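Local coordinates for putative chromatin binding protein (Chaetomium thermophilum, PDB 6QP0) that probably binds and hydrolyses ATP through its P-loop domain, as a tRNA-dependent ATPase needed for tRNA modification by Elongator, at residues Y23-E28 and Q239-F244. Numbering follows the deposited sequence.
Sequences YAYLEE and QTRQVF
The ring of Tyr25 has the CB methylene of Phe244 over one face and the CD and NE of Arg241 at its edge, near the ring plane. The first of these is a CH-pi contact, with Phe244 CB 3.4 Å from the centroid of the Tyr25 ring and only 4° off its normal. The two side chains run past each other from opposite helices, Phe244 CD2 coming 3.6 Å from Tyr25 CB, with the Phe244 ring tilted against the Tyr25 ring. The carbonyl oxygen of Thr240, one turn earlier on the same helix, sits over one face of the Phe244 ring, toward its rim. Over one face of the Arg241 guanidinium lies Glu28 OE2, the two planes nearly perpendicular. Their salt bridge, Glu28 OE1 to Arg241 NH2 at 3.1 Å, is therefore held by charge, with no N-H aimed at the carboxylate. Tyr25 spans the gap because its CG stands anti to the backbone N (chi1 170°), which carries the phenol to the far helix, where OH hydrogen-bonds to Asp245 OD1. At the exposed margin, Arg241 bends beyond CG and brings CD to 3.5 Å from Tyr25 CE2. Replacing Tyr25 with an alanine would probably open a gap against Phe244 CB and leave Asp245 without its phenolic partner. The segment axes pass 11.0 Å apart at -59°, and Tyr25 with Phe244 fills most of the space between them. Phe244 also touches Leu231 of strand 228-231 and Leu22 of helix 15-31. The arrangement illustrates helix-helix packing on a parallel sheet of strand order 2-3-1-4-5, in which the helix following the P-loop is joined to the helix after the edge strand in a P-loop NTPase fold.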
loop_
_atom_site.group_PDB
_atom_site.type_symbol
_atom_site.label_atom_id
_atom_site.label_comp_id
_atom_site.label_asym_id
_atom_site.label_seq_id
_atom_site.Cartn_x
_atom_site.Cartn_y
_atom_site.Cartn_z
ATOM N N TYR A 23 -11.371 -3.194 -0.196
ATOM C CA TYR A 23 -12.009 -3.616 1.047
ATOM C C TYR A 23 -13.483 -3.922 0.822
ATOM O O TYR A 23 -13.959 -5.017 1.146
ATOM C CB TYR A 23 -11.839 -2.529 2.112
ATOM C CG TYR A 23 -12.392 -2.889 3.476
ATOM C CD1 TYR A 23 -13.755 -2.816 3.740
ATOM C CD2 TYR A 23 -11.546 -3.282 4.505
ATOM C CE1 TYR A 23 -14.260 -3.139 4.986
ATOM C CE2 TYR A 23 -12.042 -3.604 5.754
ATOM C CZ TYR A 23 -13.397 -3.531 5.990
ATOM O OH TYR A 23 -13.889 -3.854 7.234
ATOM N N ALA A 24 -14.226 -2.960 0.266
ATOM C CA ALA A 24 -15.640 -3.179 -0.012
ATOM C C ALA A 24 -15.847 -4.420 -0.868
ATOM O O ALA A 24 -16.741 -5.229 -0.601
ATOM C CB ALA A 24 -16.238 -1.949 -0.697
ATOM N N TYR A 25 -15.023 -4.590 -1.906
ATOM C CA TYR A 25 -15.105 -5.795 -2.724
ATOM C C TYR A 25 -14.872 -7.040 -1.877
ATOM O O TYR A 25 -15.671 -7.981 -1.899
ATOM C CB TYR A 25 -14.090 -5.727 -3.866
ATOM C CG TYR A 25 -13.942 -7.030 -4.617
ATOM C CD1 TYR A 25 -13.051 -8.007 -4.187
ATOM C CD2 TYR A 25 -14.693 -7.287 -5.754
ATOM C CE1 TYR A 25 -12.916 -9.200 -4.866
ATOM C CE2 TYR A 25 -14.563 -8.476 -6.440
ATOM C CZ TYR A 25 -13.674 -9.428 -5.993
ATOM O OH TYR A 25 -13.539 -10.616 -6.673
ATOM N N LEU A 26 -13.770 -7.068 -1.128
ATOM C CA LEU A 26 -13.475 -8.227 -0.297
ATOM C C LEU A 26 -14.525 -8.439 0.783
ATOM O O LEU A 26 -14.678 -9.564 1.269
ATOM C CB LEU A 26 -12.091 -8.074 0.330
ATOM C CG LEU A 26 -10.937 -8.119 -0.672
ATOM C CD1 LEU A 26 -9.644 -7.674 -0.014
ATOM C CD2 LEU A 26 -10.784 -9.514 -1.259
ATOM N N GLU A 27 -15.257 -7.391 1.165
ATOM C CA GLU A 27 -16.308 -7.554 2.162
ATOM C C GLU A 27 -17.500 -8.306 1.582
ATOM O O GLU A 27 -18.041 -9.212 2.226
ATOM C CB GLU A 27 -16.735 -6.190 2.699
ATOM C CG GLU A 27 -17.453 -6.246 4.036
ATOM C CD GLU A 27 -17.676 -4.870 4.633
ATOM O OE1 GLU A 27 -17.924 -3.920 3.862
ATOM O OE2 GLU A 27 -17.591 -4.737 5.872
ATOM N N GLU A 28 -17.920 -7.955 0.362
ATOM C CA GLU A 28 -19.026 -8.671 -0.265
ATOM C C GLU A 28 -18.636 -10.111 -0.573
ATOM O O GLU A 28 -19.465 -11.021 -0.468
ATOM C CB GLU A 28 -19.473 -7.954 -1.543
ATOM C CG GLU A 28 -18.729 -8.379 -2.806
ATOM C CD GLU A 28 -19.098 -7.545 -4.023
ATOM O OE1 GLU A 28 -19.912 -8.013 -4.847
ATOM O OE2 GLU A 28 -18.573 -6.418 -4.154
ATOM N N GLN A 239 -13.185 -3.105 -15.066
ATOM C CA GLN A 239 -11.777 -3.476 -15.172
ATOM C C GLN A 239 -11.141 -3.572 -13.788
ATOM O O GLN A 239 -10.338 -4.475 -13.527
ATOM C CB GLN A 239 -11.020 -2.479 -16.054
ATOM C CG GLN A 239 -11.058 -2.817 -17.548
ATOM C CD GLN A 239 -10.514 -4.203 -17.832
ATOM O OE1 GLN A 239 -9.670 -4.707 -17.091
ATOM N NE2 GLN A 239 -11.015 -4.839 -18.887
ATOM N N THR A 240 -11.500 -2.657 -12.880
ATOM C CA THR A 240 -11.098 -2.810 -11.486
ATOM C C THR A 240 -11.683 -4.089 -10.895
ATOM O O THR A 240 -10.989 -4.847 -10.207
ATOM C CB THR A 240 -11.547 -1.604 -10.656
ATOM O OG1 THR A 240 -12.978 -1.596 -10.578
ATOM C CG2 THR A 240 -11.059 -0.295 -11.265
ATOM N N ARG A 241 -12.974 -4.339 -11.153
ATOM C CA ARG A 241 -13.618 -5.552 -10.657
ATOM C C ARG A 241 -12.947 -6.809 -11.198
ATOM O O ARG A 241 -12.900 -7.831 -10.503
ATOM C CB ARG A 241 -15.105 -5.546 -11.030
ATOM C CG ARG A 241 -15.919 -6.767 -10.569
ATOM C CD ARG A 241 -16.212 -6.750 -9.067
ATOM N NE ARG A 241 -17.411 -7.520 -8.725
ATOM C CZ ARG A 241 -18.503 -7.020 -8.143
ATOM N NH1 ARG A 241 -18.568 -5.735 -7.807
ATOM N NH2 ARG A 241 -19.533 -7.817 -7.886
ATOM N N GLN A 242 -12.428 -6.765 -12.431
ATOM C CA GLN A 242 -11.754 -7.936 -12.983
ATOM C C GLN A 242 -10.428 -8.193 -12.274
ATOM O O GLN A 242 -10.079 -9.349 -12.000
ATOM C CB GLN A 242 -11.529 -7.770 -14.485
ATOM C CG GLN A 242 -11.202 -9.084 -15.177
ATOM C CD GLN A 242 -11.117 -8.966 -16.685
ATOM O OE1 GLN A 242 -11.225 -7.877 -17.247
ATOM N NE2 GLN A 242 -10.920 -10.097 -17.351
ATOM N N VAL A 243 -9.669 -7.134 -11.974
ATOM C CA VAL A 243 -8.432 -7.297 -11.218
ATOM C C VAL A 243 -8.723 -7.903 -9.845
ATOM O O VAL A 243 -8.040 -8.830 -9.399
ATOM C CB VAL A 243 -7.695 -5.954 -11.073
ATOM C CG1 VAL A 243 -6.447 -6.135 -10.207
ATOM C CG2 VAL A 243 -7.343 -5.374 -12.428
ATOM N N PHE A 244 -9.725 -7.359 -9.148
ATOM C CA PHE A 244 -10.020 -7.822 -7.795
ATOM C C PHE A 244 -10.311 -9.321 -7.772
ATOM O O PHE A 244 -9.946 -10.016 -6.815
ATOM C CB PHE A 244 -11.204 -7.047 -7.214
ATOM C CG PHE A 244 -10.903 -5.606 -6.894
ATOM C CD1 PHE A 244 -9.601 -5.130 -6.878
ATOM C CD2 PHE A 244 -11.930 -4.729 -6.599
ATOM C CE1 PHE A 244 -9.336 -3.809 -6.579
ATOM C CE2 PHE A 244 -11.669 -3.409 -6.300
ATOM C CZ PHE A 244 -10.372 -2.948 -6.289
#